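Local coordinates for protein alpha-1,2-mannosidase (Trichoderma reesei, PDB 1HCU) that probably trims alpha-1,2-linked mannose residues from high-mannose N-glycans on glycoproteins, as a calcium-dependent family 47 glycosyl hydrolase, at residues Phe99-Leu110 with Glu177-Leu188. Sequence-based numbering, arbitrary orientation.
Sequences FETNIRYLGGLL and EIGSLVLEWTRL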
loop_
_atom_site.group_PDB
_atom_site.type_symbol
_atom_site.label_atom_id
_atom_site.label_comp_id
_atom_site.label_asym_id
_atom_site.label_seq_id
_atom_site.Cartn_x
_atom_site.Cartn_y
_atom_site.Cartn_z
ATOM N N PHE A 99 5.695 5.105 -10.582
ATOM C CA PHE A 99 5.290 4.393 -9.361
ATOM C C PHE A 99 3.782 4.375 -9.084
ATOM O O PHE A 99 3.176 3.306 -8.974
ATOM C CB PHE A 99 6.025 4.991 -8.149
ATOM C CG PHE A 99 5.507 4.508 -6.817
ATOM C CD1 PHE A 99 5.695 3.187 -6.411
ATOM C CD2 PHE A 99 4.832 5.380 -5.964
ATOM C CE1 PHE A 99 5.219 2.743 -5.177
ATOM C CE2 PHE A 99 4.352 4.945 -4.727
ATOM C CZ PHE A 99 4.547 3.622 -4.333
ATOM N N GLU A 100 3.180 5.552 -8.956
ATOM C CA GLU A 100 1.744 5.646 -8.680
ATOM C C GLU A 100 0.921 4.967 -9.771
ATOM O O GLU A 100 -0.050 4.265 -9.479
ATOM C CB GLU A 100 1.309 7.112 -8.569
ATOM C CG GLU A 100 2.031 7.942 -7.504
ATOM C CD GLU A 100 1.825 7.411 -6.090
ATOM O OE1 GLU A 100 0.796 6.751 -5.836
ATOM O OE2 GLU A 100 2.686 7.671 -5.224
ATOM N N THR A 101 1.309 5.172 -11.027
ATOM C CA THR A 101 0.585 4.581 -12.147
ATOM C C THR A 101 0.675 3.056 -12.130
ATOM O O THR A 101 -0.305 2.354 -12.382
ATOM C CB THR A 101 1.135 5.107 -13.496
ATOM O OG1 THR A 101 1.076 6.538 -13.502
ATOM C CG2 THR A 101 0.311 4.575 -14.662
ATOM N N ASN A 102 1.859 2.554 -11.812
ATOM C CA ASN A 102 2.117 1.128 -11.758
ATOM C C ASN A 102 1.279 0.378 -10.728
ATOM O O ASN A 102 0.590 -0.588 -11.059
ATOM C CB ASN A 102 3.604 0.896 -11.462
ATOM C CG ASN A 102 3.918 -0.559 -11.180
ATOM O OD1 ASN A 102 3.981 -1.385 -12.094
ATOM N ND2 ASN A 102 4.095 -0.885 -9.910
ATOM N N ILE A 103 1.346 0.819 -9.477
ATOM C CA ILE A 103 0.629 0.154 -8.397
ATOM C C ILE A 103 -0.896 0.223 -8.505
ATOM O O ILE A 103 -1.594 -0.717 -8.105
ATOM C CB ILE A 103 1.086 0.702 -7.008
ATOM C CG1 ILE A 103 0.618 2.147 -6.821
ATOM C CG2 ILE A 103 2.605 0.618 -6.896
ATOM C CD1 ILE A 103 0.929 2.727 -5.444
ATOM N N ARG A 104 -1.413 1.321 -9.053
ATOM C CA ARG A 104 -2.865 1.479 -9.199
ATOM C C ARG A 104 -3.428 0.874 -10.487
ATOM O O ARG A 104 -4.198 -0.083 -10.454
ATOM C CB ARG A 104 -3.260 2.960 -9.152
ATOM C CG ARG A 104 -3.140 3.633 -7.799
ATOM C CD ARG A 104 -3.801 5.003 -7.847
ATOM N NE ARG A 104 -3.739 5.695 -6.568
ATOM C CZ ARG A 104 -2.608 6.000 -5.943
ATOM N NH1 ARG A 104 -1.447 5.669 -6.492
ATOM N NH2 ARG A 104 -2.636 6.634 -4.775
ATOM N N TYR A 105 -3.040 1.440 -11.621
ATOM C CA TYR A 105 -3.551 0.983 -12.905
ATOM C C TYR A 105 -3.095 -0.412 -13.324
ATOM O O TYR A 105 -3.908 -1.318 -13.486
ATOM C CB TYR A 105 -3.203 2.021 -13.972
ATOM C CG TYR A 105 -3.944 3.329 -13.770
ATOM C CD1 TYR A 105 -3.271 4.497 -13.410
ATOM C CD2 TYR A 105 -5.327 3.401 -13.973
ATOM C CE1 TYR A 105 -3.962 5.714 -13.267
ATOM C CE2 TYR A 105 -6.022 4.602 -13.834
ATOM C CZ TYR A 105 -5.336 5.758 -13.487
ATOM O OH TYR A 105 -6.024 6.953 -13.416
ATOM N N LEU A 106 -1.793 -0.581 -13.490
ATOM C CA LEU A 106 -1.253 -1.863 -13.872
ATOM C C LEU A 106 -1.669 -2.920 -12.833
ATOM O O LEU A 106 -2.165 -3.995 -13.179
ATOM C CB LEU A 106 0.270 -1.747 -13.979
ATOM C CG LEU A 106 0.974 -2.884 -14.702
ATOM C CD1 LEU A 106 0.325 -3.058 -16.069
ATOM C CD2 LEU A 106 2.472 -2.593 -14.835
ATOM N N GLY A 107 -1.490 -2.601 -11.554
ATOM C CA GLY A 107 -1.875 -3.536 -10.503
ATOM C C GLY A 107 -3.360 -3.846 -10.521
ATOM O O GLY A 107 -3.767 -5.006 -10.455
ATOM N N GLY A 108 -4.176 -2.800 -10.620
ATOM C CA GLY A 108 -5.619 -2.981 -10.641
ATOM C C GLY A 108 -6.122 -3.821 -11.802
ATOM O O GLY A 108 -7.015 -4.649 -11.625
ATOM N N LEU A 109 -5.551 -3.608 -12.987
ATOM C CA LEU A 109 -5.946 -4.342 -14.192
ATOM C C LEU A 109 -5.521 -5.801 -14.095
ATOM O O LEU A 109 -6.277 -6.699 -14.454
ATOM C CB LEU A 109 -5.319 -3.700 -15.441
ATOM C CG LEU A 109 -5.795 -2.294 -15.841
ATOM C CD1 LEU A 109 -4.797 -1.643 -16.816
ATOM C CD2 LEU A 109 -7.186 -2.389 -16.464
ATOM N N LEU A 110 -4.309 -6.032 -13.604
ATOM C CA LEU A 110 -3.787 -7.388 -13.468
ATOM C C LEU A 110 -4.487 -8.207 -12.379
ATOM O O LEU A 110 -4.740 -9.399 -12.570
ATOM C CB LEU A 110 -2.276 -7.346 -13.207
ATOM C CG LEU A 110 -1.315 -7.565 -14.388
ATOM C CD1 LEU A 110 -1.708 -6.738 -15.594
ATOM C CD2 LEU A 110 0.089 -7.206 -13.935
ATOM N N GLU A 177 10.088 3.829 -5.081
ATOM C CA GLU A 177 9.570 3.908 -6.447
ATOM C C GLU A 177 10.305 3.008 -7.442
ATOM O O GLU A 177 9.731 2.567 -8.435
ATOM C CB GLU A 177 9.570 5.369 -6.920
ATOM C CG GLU A 177 8.818 6.276 -5.941
ATOM C CD GLU A 177 8.450 7.634 -6.508
ATOM O OE1 GLU A 177 8.342 8.590 -5.714
ATOM O OE2 GLU A 177 8.255 7.747 -7.739
ATOM N N ILE A 178 11.572 2.729 -7.160
ATOM C CA ILE A 178 12.369 1.858 -8.004
ATOM C C ILE A 178 12.036 0.401 -7.690
ATOM O O ILE A 178 11.901 -0.426 -8.590
ATOM C CB ILE A 178 13.872 2.037 -7.733
ATOM C CG1 ILE A 178 14.327 3.433 -8.159
ATOM C CG2 ILE A 178 14.655 0.949 -8.455
ATOM C CD1 ILE A 178 15.759 3.746 -7.768
ATOM N N GLY A 179 11.901 0.103 -6.399
ATOM C CA GLY A 179 11.627 -1.255 -5.961
ATOM C C GLY A 179 10.182 -1.695 -5.826
ATOM O O GLY A 179 9.911 -2.733 -5.224
ATOM N N SER A 180 9.252 -0.928 -6.382
ATOM C CA SER A 180 7.847 -1.293 -6.302
ATOM C C SER A 180 7.263 -1.522 -7.687
ATOM O O SER A 180 6.071 -1.309 -7.902
ATOM C CB SER A 180 7.051 -0.204 -5.582
ATOM O OG SER A 180 7.421 -0.115 -4.218
ATOM N N LEU A 181 8.102 -1.975 -8.616
ATOM C CA LEU A 181 7.681 -2.229 -9.992
ATOM C C LEU A 181 7.823 -3.694 -10.388
ATOM O O LEU A 181 7.116 -4.179 -11.284
ATOM C CB LEU A 181 8.527 -1.388 -10.945
ATOM C CG LEU A 181 8.621 0.091 -10.587
ATOM C CD1 LEU A 181 9.589 0.795 -11.537
ATOM C CD2 LEU A 181 7.244 0.713 -10.648
ATOM N N VAL A 182 8.742 -4.387 -9.715
ATOM C CA VAL A 182 9.049 -5.787 -9.997
ATOM C C VAL A 182 7.875 -6.769 -9.936
ATOM O O VAL A 182 7.750 -7.635 -10.804
ATOM C CB VAL A 182 10.205 -6.290 -9.076
ATOM C CG1 VAL A 182 9.831 -6.136 -7.604
ATOM C CG2 VAL A 182 10.529 -7.729 -9.395
ATOM N N LEU A 183 7.008 -6.636 -8.936
ATOM C CA LEU A 183 5.873 -7.543 -8.812
ATOM C C LEU A 183 4.939 -7.469 -10.020
ATOM O O LEU A 183 4.666 -8.480 -10.664
ATOM C CB LEU A 183 5.056 -7.230 -7.552
ATOM C CG LEU A 183 4.390 -8.398 -6.806
ATOM C CD1 LEU A 183 3.254 -7.860 -5.924
ATOM C CD2 LEU A 183 3.860 -9.422 -7.774
ATOM N N GLU A 184 4.449 -6.277 -10.345
ATOM C CA GLU A 184 3.515 -6.190 -11.459
ATOM C C GLU A 184 4.105 -6.354 -12.848
ATOM O O GLU A 184 3.437 -6.855 -13.748
ATOM C CB GLU A 184 2.644 -4.916 -11.381
ATOM C CG GLU A 184 3.221 -3.676 -10.726
ATOM C CD GLU A 184 3.467 -3.823 -9.235
ATOM O OE1 GLU A 184 4.625 -4.084 -8.856
ATOM O OE2 GLU A 184 2.502 -3.680 -8.444
ATOM N N TRP A 185 5.362 -5.967 -13.017
ATOM C CA TRP A 185 6.022 -6.102 -14.309
ATOM C C TRP A 185 6.411 -7.563 -14.573
ATOM O O TRP A 185 6.385 -8.020 -15.715
ATOM C CB TRP A 185 7.238 -5.169 -14.372
ATOM C CG TRP A 185 6.829 -3.740 -14.639
ATOM C CD1 TRP A 185 6.051 -2.940 -13.843
ATOM C CD2 TRP A 185 7.100 -2.985 -15.825
ATOM N NE1 TRP A 185 5.819 -1.738 -14.469
ATOM C CE2 TRP A 185 6.450 -1.737 -15.685
ATOM C CE3 TRP A 185 7.826 -3.243 -16.995
ATOM C CZ2 TRP A 185 6.504 -0.746 -16.677
ATOM C CZ3 TRP A 185 7.880 -2.255 -17.984
ATOM C CH2 TRP A 185 7.222 -1.024 -17.814
ATOM N N THR A 186 6.760 -8.297 -13.519
ATOM C CA THR A 186 7.103 -9.704 -13.683
ATOM C C THR A 186 5.806 -10.456 -13.966
ATOM O O THR A 186 5.768 -11.366 -14.790
ATOM C CB THR A 186 7.775 -10.296 -12.415
ATOM O OG1 THR A 186 9.086 -9.733 -12.260
ATOM C CG2 THR A 186 7.899 -11.810 -12.530
ATOM N N ARG A 187 4.736 -10.043 -13.293
ATOM C CA ARG A 187 3.422 -10.655 -13.476
ATOM C C ARG A 187 2.979 -10.454 -14.924
ATOM O O ARG A 187 2.437 -11.360 -15.547
ATOM C CB ARG A 187 2.397 -10.021 -12.519
ATOM C CG ARG A 187 1.036 -10.707 -12.509
ATOM C CD ARG A 187 1.197 -12.185 -12.191
ATOM N NE ARG A 187 -0.020 -12.965 -12.408
ATOM C CZ ARG A 187 -0.027 -14.235 -12.811
ATOM N NH1 ARG A 187 1.125 -14.859 -13.046
ATOM N NH2 ARG A 187 -1.176 -14.890 -12.966
ATOM N N LEU A 188 3.225 -9.262 -15.457
ATOM C CA LEU A 188 2.844 -8.958 -16.835
ATOM C C LEU A 188 3.594 -9.869 -17.832
ATOM O O LEU A 188 2.985 -10.411 -18.753
ATOM C CB LEU A 188 3.117 -7.472 -17.141
ATOM C CG LEU A 188 2.636 -6.933 -18.496
ATOM C CD1 LEU A 188 1.132 -7.087 -18.600
ATOM C CD2 LEU A 188 3.030 -5.482 -18.654
HETATM O O HOH W 1 7.900 6.665 -10.002
#
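Phe99 packs against Glu177 and Ser180 at the N-terminal end of both segments, and its side chain can be followed outward. CB packs on the Glu177 side chain, 3.6 Å from OE2. With CG anti to the backbone N (chi1 170°), the ring swings over to the other segment: CG sits 3.9 Å from Glu177 CG, CD2 stays near that same atom, CD1 touches both Ser180 CB and Glu177 CA, and CE1 meets Ser180 CB at 3.5 Å, in the ring plane at its edge. Ring and Glu177 carboxylate planes are 33° apart. One water joins the same two residues, accepting from Phe99 N and donating to Glu177 OE2. Cutting the ring back to an alanine here would probably leave a gap against Ser180 CB and the CG of Glu177, with CB and the water bridge from the backbone N the main links left to Glu177.

One turn on, Asn102 points its amide into the bend between helices 175-178 and 182-192; its CG is 3.6 Å from Leu181 CD2, and OD1 lies 3.0 Å from Trp185 NE1 at the indole edge. Leu106 CD2 packs beside that indole, 3.7 Å from CD1. Glu184 is the knob here, seated among Asn102, Ile103, Leu106 and Leu110. At the far end Leu110 CD2 reaches Arg187 CG (3.9 Å), while the Arg187 guanidinium turns to Asp114 and Tyr257.

Helix segments 99-110 and 182-188 run in broadly the same direction, their axes 36° apart. Glu100, salt-bridged to Arg104 and one of two residues predicted as proton donor, rides on the first, placing this contact beside the predicted active site of the family 47 (alpha/alpha)7 barrel.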